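Local atomic coordinates of putative methylase (Clostridium difficile, PDB entry 3LDU), a protein that binds GTP in the crystal and probably methylates guanine bases of ribosomal RNA. Residues Ile90-Gln95 against Lys128-Asp133; Ala94-Ser99 against Gly134-Asp139; Lys356-Arg361 against Gln374-Lys379; Trp193-Val198 against Ser256-Tyr261. All coordinates share one frame; numbering follows the deposited sequence. Where two conformers were deposited one is given.

Contact 1 (Ile90-Gln95 against Lys128-Asp133); sequences IPYGAQ and KSYLED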
loop_
_atom_site.group_PDB
_atom_site.type_symbol
_atom_site.label_atom_id
_atom_site.label_comp_id
_atom_site.label_asym_id
_atom_site.label_seq_id
_atom_site.Cartn_x
_atom_site.Cartn_y
_atom_site.Cartn_z
ATOM N N ILE A 90 26.567 -0.098 4.181
ATOM C CA ILE A 90 26.923 0.162 2.785
ATOM C C ILE A 90 28.275 -0.483 2.500
ATOM O O ILE A 90 29.280 -0.031 3.023
ATOM C CB ILE A 90 27.052 1.694 2.493
ATOM C CG1 ILE A 90 25.792 2.456 2.935
ATOM C CG2 ILE A 90 27.328 1.946 1.014
ATOM C CD1 ILE A 90 24.520 1.829 2.470
ATOM N N PRO A 91 28.292 -1.537 1.673
ATOM C CA PRO A 91 29.530 -2.274 1.398
ATOM C C PRO A 91 30.402 -1.588 0.357
ATOM O O PRO A 91 29.981 -0.648 -0.316
ATOM C CB PRO A 91 29.020 -3.606 0.857
ATOM C CG PRO A 91 27.736 -3.260 0.199
ATOM C CD PRO A 91 27.136 -2.143 0.992
ATOM N N TYR A 92 31.635 -2.073 0.238
ATOM C CA TYR A 92 32.617 -1.491 -0.652
ATOM C C TYR A 92 32.110 -1.364 -2.079
ATOM O O TYR A 92 31.702 -2.349 -2.691
ATOM C CB TYR A 92 33.877 -2.365 -0.628
ATOM C CG TYR A 92 35.087 -1.717 -1.226
ATOM C CD1 TYR A 92 35.624 -0.564 -0.666
ATOM C CD2 TYR A 92 35.715 -2.267 -2.339
ATOM C CE1 TYR A 92 36.752 0.036 -1.207
ATOM C CE2 TYR A 92 36.853 -1.675 -2.886
ATOM C CZ TYR A 92 37.358 -0.523 -2.312
ATOM O OH TYR A 92 38.479 0.076 -2.843
ATOM N N GLY A 93 32.138 -0.143 -2.605
ATOM C CA GLY A 93 31.823 0.082 -4.003
ATOM C C GLY A 93 30.336 0.292 -4.257
ATOM O O GLY A 93 29.928 0.616 -5.374
ATOM N N ALA A 94 29.526 0.108 -3.222
ATOM C CA ALA A 94 28.074 0.262 -3.368
ATOM C C ALA A 94 27.677 1.703 -3.665
ATOM O O ALA A 94 28.383 2.641 -3.293
ATOM C CB ALA A 94 27.334 -0.246 -2.123
ATOM N N GLN A 95 26.540 1.858 -4.339
ATOM C CA GLN A 95 25.945 3.173 -4.596
ATOM C C GLN A 95 25.033 3.534 -3.429
ATOM O O GLN A 95 24.329 2.673 -2.901
ATOM C CB GLN A 95 25.110 3.157 -5.884
ATOM C CG GLN A 95 25.901 2.848 -7.148
ATOM C CD GLN A 95 25.022 2.869 -8.379
ATOM O OE1 GLN A 95 24.249 3.801 -8.586
ATOM N NE2 GLN A 95 25.131 1.836 -9.202
ATOM N N LYS A 128 36.658 7.104 5.807
ATOM C CA LYS A 128 37.407 6.765 7.012
ATOM C C LYS A 128 37.485 5.247 7.223
ATOM O O LYS A 128 38.557 4.703 7.520
ATOM C CB LYS A 128 36.783 7.453 8.229
ATOM C CG LYS A 128 37.494 7.181 9.544
ATOM C CD LYS A 128 36.859 7.955 10.697
ATOM C CE LYS A 128 37.063 9.459 10.549
ATOM N NZ LYS A 128 36.551 10.210 11.734
ATOM N N SER A 129 36.353 4.564 7.068
ATOM C CA SER A 129 36.303 3.114 7.260
ATOM C C SER A 129 37.111 2.365 6.206
ATOM O O SER A 129 37.804 1.401 6.524
ATOM C CB SER A 129 34.855 2.600 7.243
ATOM O OG SER A 129 34.099 3.107 8.329
ATOM N N TYR A 130 37.006 2.812 4.955
ATOM C CA TYR A 130 37.566 2.094 3.811
ATOM C C TYR A 130 38.924 2.631 3.398
ATOM O O TYR A 130 39.457 2.238 2.365
ATOM C CB TYR A 130 36.605 2.136 2.615
ATOM C CG TYR A 130 35.318 1.372 2.854
ATOM C CD1 TYR A 130 35.295 0.302 3.733
ATOM C CD2 TYR A 130 34.138 1.714 2.204
ATOM C CE1 TYR A 130 34.143 -0.411 3.969
ATOM C CE2 TYR A 130 32.952 1.000 2.436
ATOM C CZ TYR A 130 32.972 -0.065 3.325
ATOM O OH TYR A 130 31.841 -0.807 3.597
ATOM N N LEU A 131 39.478 3.530 4.207
ATOM C CA LEU A 131 40.800 4.082 3.939
ATOM C C LEU A 131 40.942 4.467 2.468
ATOM O O LEU A 131 41.956 4.170 1.836
ATOM C CB LEU A 131 41.870 3.056 4.309
ATOM C CG LEU A 131 41.688 2.381 5.671
ATOM C CD1 LEU A 131 42.576 1.147 5.809
ATOM C CD2 LEU A 131 41.936 3.371 6.803
ATOM N N GLU A 132 39.919 5.116 1.918
ATOM C CA GLU A 132 39.930 5.459 0.498
ATOM C C GLU A 132 40.669 6.760 0.207
ATOM O O GLU A 132 40.235 7.843 0.600
ATOM C CB GLU A 132 38.513 5.490 -0.074
ATOM C CG GLU A 132 37.835 4.132 -0.062
ATOM C CD GLU A 132 37.105 3.834 -1.353
ATOM O OE1 GLU A 132 37.777 3.694 -2.396
ATOM O OE2 GLU A 132 35.860 3.735 -1.322
ATOM N N ASP A 133 41.792 6.628 -0.491
ATOM C CA ASP A 133 42.659 7.752 -0.821
ATOM C C ASP A 133 42.217 8.453 -2.105
ATOM O O ASP A 133 42.120 9.681 -2.152
ATOM C CB ASP A 133 44.108 7.267 -0.942
ATOM C CG ASP A 133 44.221 5.925 -1.654
ATOM O OD1 ASP A 133 43.279 5.563 -2.391
ATOM O OD2 ASP A 133 45.252 5.236 -1.481
HETATM O O HOH W 1 32.468 -3.794 2.404
HETATM O O HOH W 2 33.047 2.275 -1.121
#
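Two tyrosine rings meet at nearly a right angle here, Tyr-92 presenting an edge and Tyr-130 a face. CD1 of Tyr-92 sits 3.9 Å above the plane of the Tyr-130 ring, displaced toward its CG–CD2 rim, so the pair is a T-shaped (edge-to-face) stack with centroids 5.6 Å apart and planes at 88°. At the far edge of the Tyr-130 ring, in its plane, lies the carbonyl oxygen of Ile-90. Tyr-130 OH donates to Ile-90 O over 2.7 Å, meeting a lone pair in the carbonyl plane. The torsions explain the geometry: Tyr-130 follows the last turn of helix 111-129 and its CG is anti to its own carbonyl carbon, which sends the ring across to the loop, whereas Tyr-92 has CG anti to the backbone N (chi1 -166°) and its ring runs past Tyr-130 in the opposite direction. Pro-91 to Ala-94 form a type II beta turn, with Gly-93 at positive phi. Water 1 joins the two segments again, accepting from Tyr-92 N and donating to Tyr-130 OH. Beyond the stack, the carboxylate of Glu-132, less well ordered, passes obliquely by CE1 of Tyr-92, and water 2 ties its OE2 to Gly-93 N. Tyr-92 O also accepts from Arg-234 NH2. Within the THUMP domain, the contact thus joins the end of a helix to the loop before strand 98-104. One hydroxyl both donates to a carbonyl and receives from a water; the in-plane bond to Ile-90 O fixes where the ring's tip lies, while its face takes the edge of Tyr-92.

Contact 2 (Ala94-Ser99 against Gly134-Asp139); sequences AQFPIS and GLLKED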
loop_
_atom_site.group_PDB
_atom_site.type_symbol
_atom_site.label_atom_id
_atom_site.label_comp_id
_atom_site.label_asym_id
_atom_site.label_seq_id
_atom_site.Cartn_x
_atom_site.Cartn_y
_atom_site.Cartn_z
ATOM N N ALA A 94 29.526 0.108 -3.222
ATOM C CA ALA A 94 28.074 0.262 -3.368
ATOM C C ALA A 94 27.677 1.703 -3.665
ATOM O O ALA A 94 28.383 2.641 -3.293
ATOM C CB ALA A 94 27.334 -0.246 -2.123
ATOM N N GLN A 95 26.540 1.858 -4.339
ATOM C CA GLN A 95 25.945 3.173 -4.596
ATOM C C GLN A 95 25.033 3.534 -3.429
ATOM O O GLN A 95 24.329 2.673 -2.901
ATOM C CB GLN A 95 25.110 3.157 -5.884
ATOM C CG GLN A 95 25.901 2.848 -7.148
ATOM C CD GLN A 95 25.022 2.869 -8.379
ATOM O OE1 GLN A 95 24.249 3.801 -8.586
ATOM N NE2 GLN A 95 25.131 1.836 -9.202
ATOM N N PHE A 96 25.068 4.800 -3.017
ATOM C CA PHE A 96 24.216 5.281 -1.929
ATOM C C PHE A 96 23.628 6.652 -2.246
ATOM O O PHE A 96 23.944 7.655 -1.588
ATOM C CB PHE A 96 24.956 5.276 -0.573
ATOM C CG PHE A 96 26.285 5.999 -0.579
ATOM C CD1 PHE A 96 26.400 7.279 -0.055
ATOM C CD2 PHE A 96 27.424 5.389 -1.090
ATOM C CE1 PHE A 96 27.628 7.937 -0.045
ATOM C CE2 PHE A 96 28.659 6.042 -1.081
ATOM C CZ PHE A 96 28.761 7.314 -0.567
ATOM N N PRO A 97 22.753 6.699 -3.257
ATOM C CA PRO A 97 22.142 7.981 -3.595
ATOM C C PRO A 97 21.207 8.379 -2.452
ATOM O O PRO A 97 20.604 7.498 -1.843
ATOM C CB PRO A 97 21.345 7.661 -4.863
ATOM C CG PRO A 97 20.982 6.209 -4.727
ATOM C CD PRO A 97 22.169 5.575 -4.012
ATOM N N ILE A 98 21.122 9.668 -2.144
ATOM C CA ILE A 98 20.167 10.136 -1.139
ATOM C C ILE A 98 18.887 10.413 -1.914
ATOM O O ILE A 98 18.711 11.472 -2.511
ATOM C CB ILE A 98 20.671 11.388 -0.398
ATOM C CG1 ILE A 98 22.167 11.252 -0.073
ATOM C CG2 ILE A 98 19.877 11.606 0.878
ATOM C CD1 ILE A 98 22.508 10.010 0.775
ATOM N N SER A 99 18.015 9.419 -1.946
ATOM C CA SER A 99 16.948 9.413 -2.930
ATOM C C SER A 99 15.849 10.391 -2.585
ATOM O O SER A 99 15.144 10.876 -3.472
ATOM C CB SER A 99 16.384 8.001 -3.089
ATOM O OG SER A 99 17.387 7.136 -3.600
ATOM N N GLY A 134 41.950 7.665 -3.142
ATOM C CA GLY A 134 41.499 8.201 -4.410
ATOM C C GLY A 134 39.989 8.324 -4.455
ATOM O O GLY A 134 39.337 8.467 -3.419
ATOM N N LEU A 135 39.436 8.273 -5.662
ATOM C CA LEU A 135 37.994 8.362 -5.854
ATOM C C LEU A 135 37.255 7.276 -5.073
ATOM O O LEU A 135 37.548 6.090 -5.217
ATOM C CB LEU A 135 37.657 8.257 -7.344
ATOM C CG LEU A 135 37.605 9.553 -8.152
ATOM C CD1 LEU A 135 38.300 10.683 -7.428
ATOM C CD2 LEU A 135 38.173 9.379 -9.549
ATOM N N LEU A 136 36.307 7.684 -4.233
ATOM C CA LEU A 136 35.399 6.726 -3.617
ATOM C C LEU A 136 34.453 6.244 -4.706
ATOM O O LEU A 136 33.545 6.966 -5.113
ATOM C CB LEU A 136 34.616 7.358 -2.461
ATOM C CG LEU A 136 33.566 6.472 -1.782
ATOM C CD1 LEU A 136 33.766 6.407 -0.271
ATOM C CD2 LEU A 136 32.163 6.956 -2.116
ATOM N N LYS A 137 34.689 5.030 -5.191
ATOM C CA LYS A 137 33.901 4.484 -6.291
ATOM C C LYS A 137 32.503 4.079 -5.832
ATOM O O LYS A 137 32.335 3.531 -4.738
ATOM C CB LYS A 137 34.620 3.287 -6.919
ATOM C CG LYS A 137 34.900 3.450 -8.407
ATOM C CD LYS A 137 35.935 2.451 -8.896
ATOM C CE LYS A 137 36.273 2.687 -10.361
ATOM N NZ LYS A 137 37.355 1.785 -10.843
ATOM N N GLU A 138 31.516 4.374 -6.679
ATOM C CA GLU A 138 30.120 4.006 -6.450
ATOM C C GLU A 138 29.598 3.248 -7.670
ATOM O O GLU A 138 28.752 3.756 -8.410
ATOM C CB GLU A 138 29.252 5.253 -6.221
ATOM C CG GLU A 138 29.255 5.812 -4.797
ATOM C CD GLU A 138 28.146 6.851 -4.565
ATOM O OE1 GLU A 138 26.951 6.463 -4.478
ATOM O OE2 GLU A 138 28.472 8.058 -4.463
ATOM N N ASP A 139 30.083 2.028 -7.874
ATOM C CA ASP A 139 29.779 1.312 -9.112
ATOM C C ASP A 139 29.043 -0.019 -8.937
ATOM O O ASP A 139 28.767 -0.701 -9.921
ATOM C CB ASP A 139 31.059 1.097 -9.929
ATOM C CG ASP A 139 32.043 0.166 -9.242
ATOM O OD1 ASP A 139 31.811 -0.178 -8.065
ATOM O OD2 ASP A 139 33.048 -0.225 -9.874
HETATM O O HOH W 3 30.771 3.257 -2.188
#
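Glu-138 OE1 is gripped by one hydrogen bond across the contact, from Phe-96 N at 2.9 Å and almost straight (172°), the donor standing above the carboxylate plane. The other oxygen, OE2, forms a salt bridge with Lys-119 of helix 111-129, which also makes a cation-pi contact with Phe-96 and whose charge probably favours the ionised carboxylate. The extended Glu-138 chain crosses Phe-96 at about a right angle and brings its carboxylate over one face of the ring, the planes 17° apart and OE1 3.6 Å above the ring toward the rim. Phe-96 has CG in the crowded position between its backbone N and carbonyl carbon (chi1 53°), and its tip meets that of Leu-136, CZ to CD2 3.8 Å. Alongside, CG of Gln-95 packs on the Glu-138 carbonyl oxygen at 3.2 Å, while its amide NE2 turns to Lys-140 O. Water 3 donates to both Ala-94 O and Lys-137 O, bridging the backbones. Ile-122, Val-123 and Leu-126 of the same helix also touch Phe-96, and the contact sews the entry to edge strand 98-104 to the loop before strand 145-150, neighbouring parallel strands of the THUMP domain's sheet.

Contact 3 (Lys356-Arg361 against Gln374-Lys379); sequences KADKKR and QYPGPK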
loop_
_atom_site.group_PDB
_atom_site.type_symbol
_atom_site.label_atom_id
_atom_site.label_comp_id
_atom_site.label_asym_id
_atom_site.label_seq_id
_atom_site.Cartn_x
_atom_site.Cartn_y
_atom_site.Cartn_z
ATOM N N LYS A 356 -27.663 6.335 6.034
ATOM C CA LYS A 356 -26.563 6.692 6.922
ATOM C C LYS A 356 -25.680 5.468 7.098
ATOM O O LYS A 356 -26.183 4.365 7.297
ATOM C CB LYS A 356 -27.102 7.161 8.282
ATOM C CG LYS A 356 -26.032 7.680 9.227
ATOM C CD LYS A 356 -26.617 8.434 10.414
ATOM C CE LYS A 356 -26.693 7.567 11.664
ATOM N NZ LYS A 356 -27.601 6.393 11.515
ATOM N N ALA A 357 -24.363 5.651 7.004
ATOM C CA ALA A 357 -23.455 4.524 7.132
ATOM C C ALA A 357 -23.280 4.105 8.587
ATOM O O ALA A 357 -23.417 4.922 9.505
ATOM C CB ALA A 357 -22.089 4.848 6.501
ATOM N N ASP A 358 -22.977 2.825 8.782
ATOM C CA ASP A 358 -22.580 2.315 10.083
ATOM C C ASP A 358 -21.284 2.994 10.536
ATOM O O ASP A 358 -21.154 3.398 11.693
ATOM C CB ASP A 358 -22.378 0.798 10.012
ATOM C CG ASP A 358 -21.766 0.233 11.278
ATOM O OD1 ASP A 358 -22.315 0.503 12.365
ATOM O OD2 ASP A 358 -20.740 -0.477 11.192
ATOM N N LYS A 359 -20.328 3.113 9.614
ATOM C CA LYS A 359 -19.068 3.788 9.889
ATOM C C LYS A 359 -18.650 4.593 8.670
ATOM O O LYS A 359 -18.972 4.237 7.539
ATOM C CB LYS A 359 -17.975 2.781 10.224
ATOM C CG LYS A 359 -18.228 1.988 11.485
ATOM C CD LYS A 359 -16.999 1.144 11.826
ATOM C CE LYS A 359 -17.257 0.227 13.014
ATOM N NZ LYS A 359 -18.189 -0.884 12.668
ATOM N N LYS A 360 -17.937 5.683 8.915
ATOM C CA LYS A 360 -17.387 6.509 7.850
ATOM C C LYS A 360 -15.917 6.702 8.200
ATOM O O LYS A 360 -15.602 7.284 9.238
ATOM C CB LYS A 360 -18.105 7.855 7.816
ATOM C CG LYS A 360 -17.542 8.869 6.840
ATOM C CD LYS A 360 -18.370 10.148 6.887
ATOM C CE LYS A 360 -17.745 11.274 6.076
ATOM N NZ LYS A 360 -18.626 12.482 6.022
ATOM N N ARG A 361 -15.014 6.198 7.362
ATOM C CA ARG A 361 -13.591 6.289 7.665
ATOM C C ARG A 361 -12.862 7.214 6.703
ATOM O O ARG A 361 -13.003 7.103 5.480
ATOM C CB ARG A 361 -12.958 4.899 7.669
ATOM C CG ARG A 361 -13.550 3.970 8.722
ATOM C CD ARG A 361 -12.875 2.622 8.691
ATOM N NE ARG A 361 -13.521 1.630 9.552
ATOM C CZ ARG A 361 -12.908 1.021 10.559
ATOM N NH1 ARG A 361 -13.540 0.110 11.277
ATOM N NH2 ARG A 361 -11.645 1.317 10.839
ATOM N N GLN A 374 -19.412 2.630 5.149
ATOM C CA GLN A 374 -19.573 1.194 5.362
ATOM C C GLN A 374 -21.015 0.898 5.741
ATOM O O GLN A 374 -21.544 1.504 6.667
ATOM C CB GLN A 374 -18.645 0.743 6.491
ATOM C CG GLN A 374 -17.197 1.066 6.181
ATOM C CD GLN A 374 -16.236 0.755 7.316
ATOM O OE1 GLN A 374 -15.150 1.327 7.383
ATOM N NE2 GLN A 374 -16.622 -0.156 8.202
ATOM N N TYR A 375 -21.631 -0.040 5.029
ATOM C CA TYR A 375 -23.033 -0.406 5.254
ATOM C C TYR A 375 -23.190 -1.916 5.402
ATOM O O TYR A 375 -23.706 -2.575 4.496
ATOM C CB TYR A 375 -23.897 0.049 4.088
ATOM C CG TYR A 375 -23.956 1.535 3.852
ATOM C CD1 TYR A 375 -24.984 2.301 4.394
ATOM C CD2 TYR A 375 -22.999 2.177 3.068
ATOM C CE1 TYR A 375 -25.056 3.668 4.166
ATOM C CE2 TYR A 375 -23.057 3.548 2.839
ATOM C CZ TYR A 375 -24.089 4.289 3.393
ATOM O OH TYR A 375 -24.160 5.648 3.171
ATOM N N PRO A 376 -22.746 -2.473 6.540
ATOM C CA PRO A 376 -22.963 -3.903 6.783
ATOM C C PRO A 376 -24.450 -4.199 6.838
ATOM O O PRO A 376 -25.222 -3.348 7.290
ATOM C CB PRO A 376 -22.319 -4.135 8.160
ATOM C CG PRO A 376 -22.207 -2.759 8.777
ATOM C CD PRO A 376 -21.959 -1.843 7.617
ATOM N N GLY A 377 -24.843 -5.380 6.368
ATOM C CA GLY A 377 -26.243 -5.763 6.321
ATOM C C GLY A 377 -26.843 -5.884 7.707
ATOM O O GLY A 377 -26.115 -5.929 8.699
ATOM N N PRO A 378 -28.180 -5.946 7.783
ATOM C CA PRO A 378 -28.868 -6.010 9.076
ATOM C C PRO A 378 -28.358 -7.184 9.899
ATOM O O PRO A 378 -27.958 -8.204 9.340
ATOM C CB PRO A 378 -30.333 -6.233 8.688
ATOM C CG PRO A 378 -30.300 -6.683 7.256
ATOM C CD PRO A 378 -29.111 -6.020 6.651
ATOM N N LYS A 379 -28.350 -7.029 11.218
ATOM C CA LYS A 379 -28.000 -8.125 12.112
ATOM C C LYS A 379 -29.243 -8.965 12.395
ATOM O O LYS A 379 -30.372 -8.487 12.235
ATOM C CB LYS A 379 -27.431 -7.581 13.420
ATOM C CG LYS A 379 -26.140 -6.812 13.252
ATOM C CD LYS A 379 -26.078 -5.641 14.210
ATOM C CE LYS A 379 -24.914 -5.765 15.177
ATOM N NZ LYS A 379 -25.146 -6.775 16.246
HETATM O O HOH W 4 -18.910 -1.294 9.222
#
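Gln-374 and Arg-361 cross obliquely, yet their flat ends lie nearly in one plane, amide and guanidinium only 7° apart. Both chains are extended from CG, which brings Gln-374 OE1 to the edge of the guanidinium, where NE donates to it at 2.7 Å in a bent, weak hydrogen bond (119°). The other end of the amide turns to water 4: NE2 donates to the water, which in turn donates to Asp-358 OD2, and that oxygen also takes the salt bridge from Lys-359 NZ on its syn lone pair. CB of Lys-359 packs beside the same amide. On the strands' other side, Tyr-375 lays a ring face against Ala-357, whose CA stands 3.9 Å from the ring centroid in a CH-pi contact; the phenol OH reaches Gln-355 O. CD of Pro-376 abuts CB of Asp-358 at a right angle. Backbone bonds frame all this: Gln-374 N to Lys-359 O, and Asp-358 N to Gln-374 O, each 2.9 Å. Two residues, Asp-358 and Lys-359, stand opposite the single Gln-374, a classic beta bulge at the open end of hairpin 359-365/368-375. On the Gln-374 face, one amide thus accepts weakly from a guanidinium and reaches, through water, a carboxylate whose charge Lys-359 probably offsets.

Contact 4 (Trp193-Val198 against Ser256-Tyr261); sequences WKAGRV and SKFKIY. With FMT (formic acid), chain D.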
loop_
_atom_site.group_PDB
_atom_site.type_symbol
_atom_site.label_atom_id
_atom_site.label_comp_id
_atom_site.label_asym_id
_atom_site.label_seq_id
_atom_site.Cartn_x
_atom_site.Cartn_y
_atom_site.Cartn_z
ATOM N N TRP A 193 -15.471 -9.549 4.288
ATOM C CA TRP A 193 -15.484 -10.450 3.139
ATOM C C TRP A 193 -14.416 -11.532 3.257
ATOM O O TRP A 193 -13.286 -11.263 3.672
ATOM C CB TRP A 193 -15.295 -9.695 1.816
ATOM C CG TRP A 193 -15.261 -10.638 0.636
ATOM C CD1 TRP A 193 -16.339 -11.193 0.003
ATOM C CD2 TRP A 193 -14.093 -11.173 -0.015
ATOM N NE1 TRP A 193 -15.919 -12.030 -1.010
ATOM C CE2 TRP A 193 -14.546 -12.038 -1.036
ATOM C CE3 TRP A 193 -12.713 -11.007 0.167
ATOM C CZ2 TRP A 193 -13.669 -12.719 -1.881
ATOM C CZ3 TRP A 193 -11.845 -11.688 -0.669
ATOM C CH2 TRP A 193 -12.323 -12.537 -1.676
ATOM N N LYS A 194 -14.775 -12.747 2.856
ATOM C CA LYS A 194 -13.846 -13.876 2.805
ATOM C C LYS A 194 -14.100 -14.643 1.509
ATOM O O LYS A 194 -15.218 -14.657 1.020
ATOM C CB LYS A 194 -14.083 -14.820 3.991
ATOM C CG LYS A 194 -13.125 -14.637 5.154
ATOM C CD LYS A 194 -13.541 -13.484 6.055
ATOM C CE LYS A 194 -12.593 -13.341 7.243
ATOM N NZ LYS A 194 -13.086 -12.354 8.245
ATOM N N ALA A 195 -13.071 -15.281 0.962
ATOM C CA ALA A 195 -13.230 -16.107 -0.237
ATOM C C ALA A 195 -14.389 -17.091 -0.075
ATOM O O ALA A 195 -14.502 -17.760 0.948
ATOM C CB ALA A 195 -11.922 -16.855 -0.544
ATOM N N GLY A 196 -15.252 -17.170 -1.082
ATOM C CA GLY A 196 -16.433 -18.010 -0.991
ATOM C C GLY A 196 -17.714 -17.214 -0.825
ATOM O O GLY A 196 -18.792 -17.671 -1.223
ATOM N N ARG A 197 -17.611 -16.034 -0.218
ATOM C CA ARG A 197 -18.761 -15.141 -0.117
ATOM C C ARG A 197 -18.917 -14.348 -1.415
ATOM O O ARG A 197 -17.935 -13.980 -2.058
ATOM C CB ARG A 197 -18.605 -14.179 1.063
ATOM C CG ARG A 197 -18.450 -14.858 2.421
ATOM C CD ARG A 197 -19.718 -15.586 2.826
ATOM N NE ARG A 197 -20.861 -14.678 2.897
ATOM C CZ ARG A 197 -21.155 -13.934 3.958
ATOM N NH1 ARG A 197 -20.391 -13.988 5.045
ATOM N NH2 ARG A 197 -22.210 -13.132 3.929
ATOM N N VAL A 198 -20.161 -14.084 -1.804
ATOM C CA VAL A 198 -20.409 -13.304 -3.008
ATOM C C VAL A 198 -19.832 -11.889 -2.864
ATOM O O VAL A 198 -20.051 -11.215 -1.852
ATOM C CB VAL A 198 -21.928 -13.206 -3.301
ATOM C CG1 VAL A 198 -22.201 -12.149 -4.337
ATOM C CG2 VAL A 198 -22.485 -14.559 -3.739
ATOM N N SER A 256 -8.824 -23.990 -3.492
ATOM C CA SER A 256 -10.019 -23.157 -3.386
ATOM C C SER A 256 -10.582 -22.689 -4.728
ATOM O O SER A 256 -9.845 -22.282 -5.628
ATOM C CB SER A 256 -9.763 -21.953 -2.481
ATOM O OG SER A 256 -9.834 -22.331 -1.121
ATOM N N LYS A 257 -11.902 -22.751 -4.848
ATOM C CA LYS A 257 -12.581 -22.221 -6.016
ATOM C C LYS A 257 -13.657 -21.235 -5.582
ATOM O O LYS A 257 -14.487 -21.533 -4.718
ATOM C CB LYS A 257 -13.193 -23.346 -6.850
ATOM C CG LYS A 257 -12.178 -24.316 -7.437
ATOM C CD LYS A 257 -12.882 -25.374 -8.277
ATOM C CE LYS A 257 -11.907 -26.389 -8.854
ATOM N NZ LYS A 257 -12.615 -27.436 -9.650
ATOM N N PHE A 258 -13.617 -20.046 -6.167
ATOM C CA PHE A 258 -14.648 -19.053 -5.937
ATOM C C PHE A 258 -14.648 -18.090 -7.110
ATOM O O PHE A 258 -13.731 -18.098 -7.930
ATOM C CB PHE A 258 -14.425 -18.305 -4.616
ATOM C CG PHE A 258 -13.115 -17.550 -4.546
ATOM C CD1 PHE A 258 -13.048 -16.206 -4.891
ATOM C CD2 PHE A 258 -11.948 -18.185 -4.132
ATOM C CE1 PHE A 258 -11.843 -15.513 -4.827
ATOM C CE2 PHE A 258 -10.745 -17.498 -4.062
ATOM C CZ PHE A 258 -10.687 -16.161 -4.411
ATOM N N LYS A 259 -15.689 -17.273 -7.186
ATOM C CA LYS A 259 -15.819 -16.293 -8.246
ATOM C C LYS A 259 -16.302 -14.987 -7.632
ATOM O O LYS A 259 -17.199 -14.986 -6.786
ATOM C CB LYS A 259 -16.840 -16.763 -9.281
ATOM C CG LYS A 259 -16.495 -16.429 -10.719
ATOM C CD LYS A 259 -15.616 -17.514 -11.327
ATOM C CE LYS A 259 -15.712 -17.531 -12.842
ATOM N NZ LYS A 259 -14.701 -18.455 -13.427
ATOM N N ILE A 260 -15.701 -13.880 -8.050
ATOM C CA ILE A 260 -16.212 -12.560 -7.703
ATOM C C ILE A 260 -16.416 -11.802 -9.015
ATOM O O ILE A 260 -15.896 -12.222 -10.064
ATOM C CB ILE A 260 -15.272 -11.824 -6.718
ATOM C CG1 ILE A 260 -13.910 -11.574 -7.362
ATOM C CG2 ILE A 260 -15.100 -12.650 -5.461
ATOM C CD1 ILE A 260 -12.853 -11.020 -6.402
ATOM N N TYR A 261 -17.198 -10.722 -8.976
ATOM C CA TYR A 261 -17.706 -10.130 -10.207
ATOM C C TYR A 261 -17.500 -8.633 -10.292
ATOM O O TYR A 261 -17.707 -7.925 -9.318
ATOM C CB TYR A 261 -19.216 -10.395 -10.302
ATOM C CG TYR A 261 -19.540 -11.857 -10.374
ATOM C CD1 TYR A 261 -19.767 -12.470 -11.597
ATOM C CD2 TYR A 261 -19.601 -12.632 -9.221
ATOM C CE1 TYR A 261 -20.053 -13.829 -11.675
ATOM C CE2 TYR A 261 -19.889 -13.986 -9.288
ATOM C CZ TYR A 261 -20.110 -14.577 -10.516
ATOM O OH TYR A 261 -20.391 -15.922 -10.585
HETATM C C FMT D . -18.848 -17.871 -5.521
HETATM O O1 FMT D . -19.755 -17.263 -4.953
HETATM O O2 FMT D . -17.663 -17.789 -5.201
#
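No hydrogen bond crosses directly between the loop 193-198 and the segment 256-261; instead a methyl group is seated on an aromatic face. CB of Ala-195 lies 3.9 Å from the centroid of the Phe-258 ring, 19° off its normal, a CH-pi contact over the face, displaced toward the CD2–CE2 rim. Phe-258 has CG in the crowded position between its backbone N and carbonyl carbon (chi1 61°), which turns the ring toward the loop, and its CB packs against Gly-196 N at 3.8 Å. The loop is shaped by a type II beta turn from Lys-194 to Arg-197, with Gly-196 at positive phi. Trp-193 spans that turn: its NE1 donates to Arg-197 O at 3.0 Å, the oxygen close to the indole plane but the donor above the carbonyl plane. With CG anti to the backbone N, the indole brings its benzo side to the partner segment, CZ2 reaching CG2 of Ile-260 at 3.9 Å, the two side chains crossing at about a right angle. A formic acid molecule, probably from the crystallisation liquor, accepts from Lys-259 N through O2 at 2.8 Å. The contact lies where two neighbouring parallel strands of the methyltransferase domain's sheet, 199-201 and 260-264, are entered. Ala-213 of helix 208-217 touches both Trp-193 and Ile-260, Phe-304 meets the indole edge-to-face, and Ile-260 also packs on Leu-199 and on Ile-286 of strand 286-290.

The four contacts fall into two groups at opposite sides of the chain's centre. Contacts 1 and 2 share Ala-94 and Gln-95, their centres about 8 Å apart, and CG2 of Ile-90 packs on CD2 of Phe-96 at 4.0 Å, so they form one continuous patch of the THUMP domain. Contacts 3 and 4 both reach the seven-stranded methyltransferase sheet but do not touch: their centres are about 21 Å apart and nearest atoms about 9 Å. Contact 4 comes closest to the nucleotide, the Ile-260 side chain lying about 12 Å from bound GTP and about 10 Å from that of Pro-202, a GTP-binding residue. Contact 1 lies about 53 Å from contact 4, centre to centre.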